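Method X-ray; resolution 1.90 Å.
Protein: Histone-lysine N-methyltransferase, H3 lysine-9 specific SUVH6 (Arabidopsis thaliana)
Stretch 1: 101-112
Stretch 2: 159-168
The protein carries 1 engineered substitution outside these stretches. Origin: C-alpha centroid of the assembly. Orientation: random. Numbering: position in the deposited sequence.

Stretch 1 101-112: KYGKAKVATSIV
Stretch 2 159-168: LALATSIEKQ

Which polar atoms tie the strand to the helix? The backbone of Ala108 does most of this work. Its amide N donates to Ser164 OG at 3.1 Å, and weakly to Ala160 O, with Ala108 N and Ala160 O 3.4 Å apart. Both acceptors lie together because Ser164, chi1 m (-73°), sits one helical turn after Ala160, whose O also accepts from Ser164 N at 2.9 Å. Two CA-H...O contacts flank this point: Val107 CA lies 3.5 Å from Ala160 O (angle at H 153°), and Ala160 CA lies 3.5 Å from Lys106 O (149°). Strand and helix backbones thus meet directly, with alanine and serine small enough to leave room.

How does water extend these links? Water 1 accepts from Lys106 N at 3.0 Å and donates to Thr163 OG1 at 3.1 Å. Thr163 OG1 in turn donates to Leu159 O at 2.8 Å, with Thr163 at chi1 m (-55°), while Thr163 CB approaches Lys106 O to 3.2 Å. Water 2 donates to Ala108 O at 2.6 Å and is hydrogen-bonded to Ser164 OG, also at 2.6 Å. Ser164 thus joins the strand backbone directly and through water 2, Thr163 through water 1.

What backbone arrangement allows this? Strand 105-112 and helix 159-167 run nearly perpendicular, with a signed crossing angle of -98° and axes only 5.5 Å apart at closest approach. The register places Val107 CA 4.3 Å from Ala160 CA and Ala108 CA 4.9 Å from Leu161 CA. Strand phi/psi is -126/152 at Val107 and -66/143 at Ala108; the helix stays near -65/-40 through Ala162. Before the strand, a type II' turn spans Tyr102 to Ala105, with Ala105 N donating to Tyr102 O at 2.8 Å and Tyr102 N to Ala105 O at 2.6 Å. Gly103 (62/-127) takes the positive phi that favours glycine. The helix gives way at Gln168 (53/45).

What packs around the polar centre? In all, 449 Å² is buried, both sides summed. Val107, Ala108 and Ile111 on the strand and Ala160, Leu161, Thr163 and Ser164 on the helix are buried; apolar side chains suit the dry part, while the two hydroxyls have hydrogen-bond partners. On one flank the CA-to-CB bond of Leu161 points away, but chi1 t (-157°) and chi2 p (46°) bring its end back: CD1 lies 3.6 Å from Ala108 CB and 4.2 Å from Ile111 CG2. Ile111 points toward the helix with chi1 p and chi2 t. Val107, chi1 m, points sideways; its CG1 meets Thr163 CG2 at 3.9 Å and Lys167 CG at 3.8 Å, and Ala105 CB lies 3.8 Å from Thr163 CG2.

How does the contact end at its outer side? Lys167, with chi angles m, m, t and m, brings CE 3.7 Å from CD1 of Tyr102, at the ring edge and near its plane. Tyr102 adopts chi1 t with chi2 -85°. A long lysine suits this partly exposed place.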

# COMPACT_ATOMS: atom_id res chain seq x y z
N LYS A 101 -3.26 -33.14 6.20
CA LYS A 101 -3.58 -34.34 6.95
C LYS A 101 -4.21 -33.95 8.28
O LYS A 101 -3.76 -33.02 8.94
CB LYS A 101 -2.32 -35.18 7.15
CG LYS A 101 -2.53 -36.58 7.66
CD LYS A 101 -1.23 -37.38 7.62
CE LYS A 101 -1.50 -38.88 7.70
NZ LYS A 101 -0.34 -39.70 7.24
N TYR A 102 -5.28 -34.65 8.66
CA TYR A 102 -5.95 -34.39 9.94
C TYR A 102 -6.48 -35.69 10.50
O TYR A 102 -7.49 -36.20 10.04
CB TYR A 102 -7.09 -33.38 9.77
CG TYR A 102 -7.72 -32.96 11.08
CD1 TYR A 102 -8.74 -33.71 11.66
CD2 TYR A 102 -7.31 -31.81 11.72
CE1 TYR A 102 -9.31 -33.32 12.85
CE2 TYR A 102 -7.89 -31.41 12.91
CZ TYR A 102 -8.88 -32.17 13.47
OH TYR A 102 -9.44 -31.76 14.66
N GLY A 103 -5.79 -36.22 11.51
CA GLY A 103 -6.10 -37.55 12.00
C GLY A 103 -5.87 -38.54 10.87
O GLY A 103 -4.81 -38.56 10.26
N LYS A 104 -6.88 -39.36 10.59
CA LYS A 104 -6.84 -40.30 9.47
C LYS A 104 -7.32 -39.65 8.19
O LYS A 104 -7.26 -40.25 7.12
CB LYS A 104 -7.69 -41.53 9.76
CG LYS A 104 -7.15 -42.46 10.82
CD LYS A 104 -8.07 -43.66 10.95
CE LYS A 104 -7.46 -44.75 11.79
NZ LYS A 104 -6.17 -45.25 11.23
N ALA A 105 -7.81 -38.43 8.30
CA ALA A 105 -8.42 -37.76 7.17
C ALA A 105 -7.58 -36.59 6.67
O ALA A 105 -6.43 -36.39 7.08
CB ALA A 105 -9.81 -37.28 7.54
N LYS A 106 -8.17 -35.84 5.75
CA LYS A 106 -7.60 -34.57 5.32
C LYS A 106 -8.71 -33.53 5.38
O LYS A 106 -9.85 -33.83 5.05
CB LYS A 106 -7.01 -34.67 3.92
CG LYS A 106 -5.78 -35.56 3.83
CD LYS A 106 -5.49 -35.97 2.40
CE LYS A 106 -4.23 -36.82 2.31
NZ LYS A 106 -4.02 -37.40 0.96
N VAL A 107 -8.37 -32.33 5.84
CA VAL A 107 -9.34 -31.25 5.87
C VAL A 107 -8.75 -30.06 5.13
O VAL A 107 -7.53 -29.92 5.05
CB VAL A 107 -9.70 -30.82 7.31
CG1 VAL A 107 -10.37 -31.98 8.05
CG2 VAL A 107 -8.47 -30.31 8.06
N ALA A 108 -9.62 -29.23 4.57
CA ALA A 108 -9.16 -28.03 3.88
C ALA A 108 -8.51 -27.06 4.85
O ALA A 108 -8.97 -26.91 5.99
CB ALA A 108 -10.30 -27.36 3.15
N THR A 109 -7.46 -26.39 4.41
CA THR A 109 -6.84 -25.35 5.20
C THR A 109 -7.22 -23.99 4.64
O THR A 109 -7.38 -23.02 5.39
CB THR A 109 -5.32 -25.48 5.22
OG1 THR A 109 -4.85 -25.57 3.87
CG2 THR A 109 -4.90 -26.73 6.00
N SER A 110 -7.34 -23.90 3.32
CA SER A 110 -7.64 -22.60 2.72
C SER A 110 -8.24 -22.73 1.34
O SER A 110 -7.97 -23.70 0.64
CB SER A 110 -6.37 -21.74 2.65
OG SER A 110 -5.40 -22.36 1.82
N ILE A 111 -9.06 -21.76 0.95
CA ILE A 111 -9.59 -21.73 -0.41
C ILE A 111 -9.45 -20.34 -1.01
O ILE A 111 -9.53 -19.33 -0.31
CB ILE A 111 -11.08 -22.16 -0.48
CG1 ILE A 111 -11.97 -21.21 0.33
CG2 ILE A 111 -11.24 -23.60 -0.01
CD1 ILE A 111 -13.46 -21.57 0.29
N VAL A 112 -9.23 -20.29 -2.32
CA VAL A 112 -9.28 -19.03 -3.04
C VAL A 112 -10.61 -18.97 -3.79
O VAL A 112 -10.86 -19.78 -4.67
CB VAL A 112 -8.11 -18.86 -4.02
CG1 VAL A 112 -8.22 -17.50 -4.72
CG2 VAL A 112 -6.79 -18.98 -3.29
N LEU A 159 -12.81 -33.48 -1.54
CA LEU A 159 -13.00 -34.41 -0.43
C LEU A 159 -12.55 -33.79 0.89
O LEU A 159 -13.18 -34.00 1.93
CB LEU A 159 -12.24 -35.72 -0.68
CG LEU A 159 -12.35 -36.80 0.41
CD1 LEU A 159 -13.80 -37.22 0.61
CD2 LEU A 159 -11.49 -38.00 0.06
N ALA A 160 -11.46 -33.03 0.86
CA ALA A 160 -10.95 -32.39 2.06
C ALA A 160 -11.95 -31.35 2.58
O ALA A 160 -12.20 -31.25 3.78
CB ALA A 160 -9.60 -31.74 1.80
N LEU A 161 -12.50 -30.57 1.65
CA LEU A 161 -13.47 -29.55 2.01
C LEU A 161 -14.72 -30.20 2.58
O LEU A 161 -15.31 -29.71 3.54
CB LEU A 161 -13.80 -28.68 0.79
CG LEU A 161 -14.35 -27.27 0.97
CD1 LEU A 161 -13.58 -26.46 2.02
CD2 LEU A 161 -14.36 -26.54 -0.37
N ALA A 162 -15.12 -31.33 1.99
CA ALA A 162 -16.25 -32.10 2.50
C ALA A 162 -15.98 -32.61 3.92
O ALA A 162 -16.86 -32.58 4.78
CB ALA A 162 -16.57 -33.25 1.57
N THR A 163 -14.75 -33.05 4.16
CA THR A 163 -14.36 -33.56 5.48
C THR A 163 -14.33 -32.44 6.52
O THR A 163 -14.61 -32.67 7.71
CB THR A 163 -12.99 -34.25 5.41
OG1 THR A 163 -13.03 -35.28 4.41
CG2 THR A 163 -12.60 -34.87 6.75
N SER A 164 -14.02 -31.23 6.08
CA SER A 164 -14.06 -30.07 6.97
C SER A 164 -15.42 -29.92 7.64
O SER A 164 -15.51 -29.48 8.79
CB SER A 164 -13.72 -28.78 6.20
OG SER A 164 -12.34 -28.71 5.90
N ILE A 165 -16.48 -30.28 6.92
CA ILE A 165 -17.84 -30.26 7.47
C ILE A 165 -17.96 -31.16 8.70
O ILE A 165 -18.48 -30.75 9.74
CB ILE A 165 -18.87 -30.71 6.42
CG1 ILE A 165 -18.83 -29.78 5.21
CG2 ILE A 165 -20.28 -30.73 7.03
CD1 ILE A 165 -19.70 -30.24 4.06
N GLU A 166 -17.47 -32.39 8.57
CA GLU A 166 -17.56 -33.36 9.66
C GLU A 166 -16.68 -32.97 10.83
O GLU A 166 -17.08 -33.13 11.99
CB GLU A 166 -17.19 -34.77 9.20
CG GLU A 166 -17.71 -35.15 7.83
CD GLU A 166 -17.01 -36.37 7.27
OE1 GLU A 166 -16.32 -37.07 8.04
OE2 GLU A 166 -17.16 -36.65 6.06
N LYS A 167 -15.48 -32.47 10.55
CA LYS A 167 -14.56 -32.12 11.64
C LYS A 167 -14.84 -30.72 12.21
O LYS A 167 -14.41 -30.41 13.33
CB LYS A 167 -13.11 -32.20 11.16
CG LYS A 167 -12.74 -33.54 10.54
CD LYS A 167 -12.70 -34.64 11.57
CE LYS A 167 -11.75 -35.75 11.14
NZ LYS A 167 -12.44 -36.74 10.27
N GLN A 168 -15.56 -29.91 11.45
CA GLN A 168 -15.83 -28.52 11.82
C GLN A 168 -14.54 -27.77 12.14
O GLN A 168 -14.44 -27.04 13.12
CB GLN A 168 -16.80 -28.45 13.00
CG GLN A 168 -18.24 -28.74 12.59
CD GLN A 168 -18.77 -27.72 11.60
OE1 GLN A 168 -18.95 -26.55 11.93
NE2 GLN A 168 -19.00 -28.17 10.36
O HOH W 1 -10.56 -37.18 4.47
O HOH W 2 -10.92 -27.39 7.66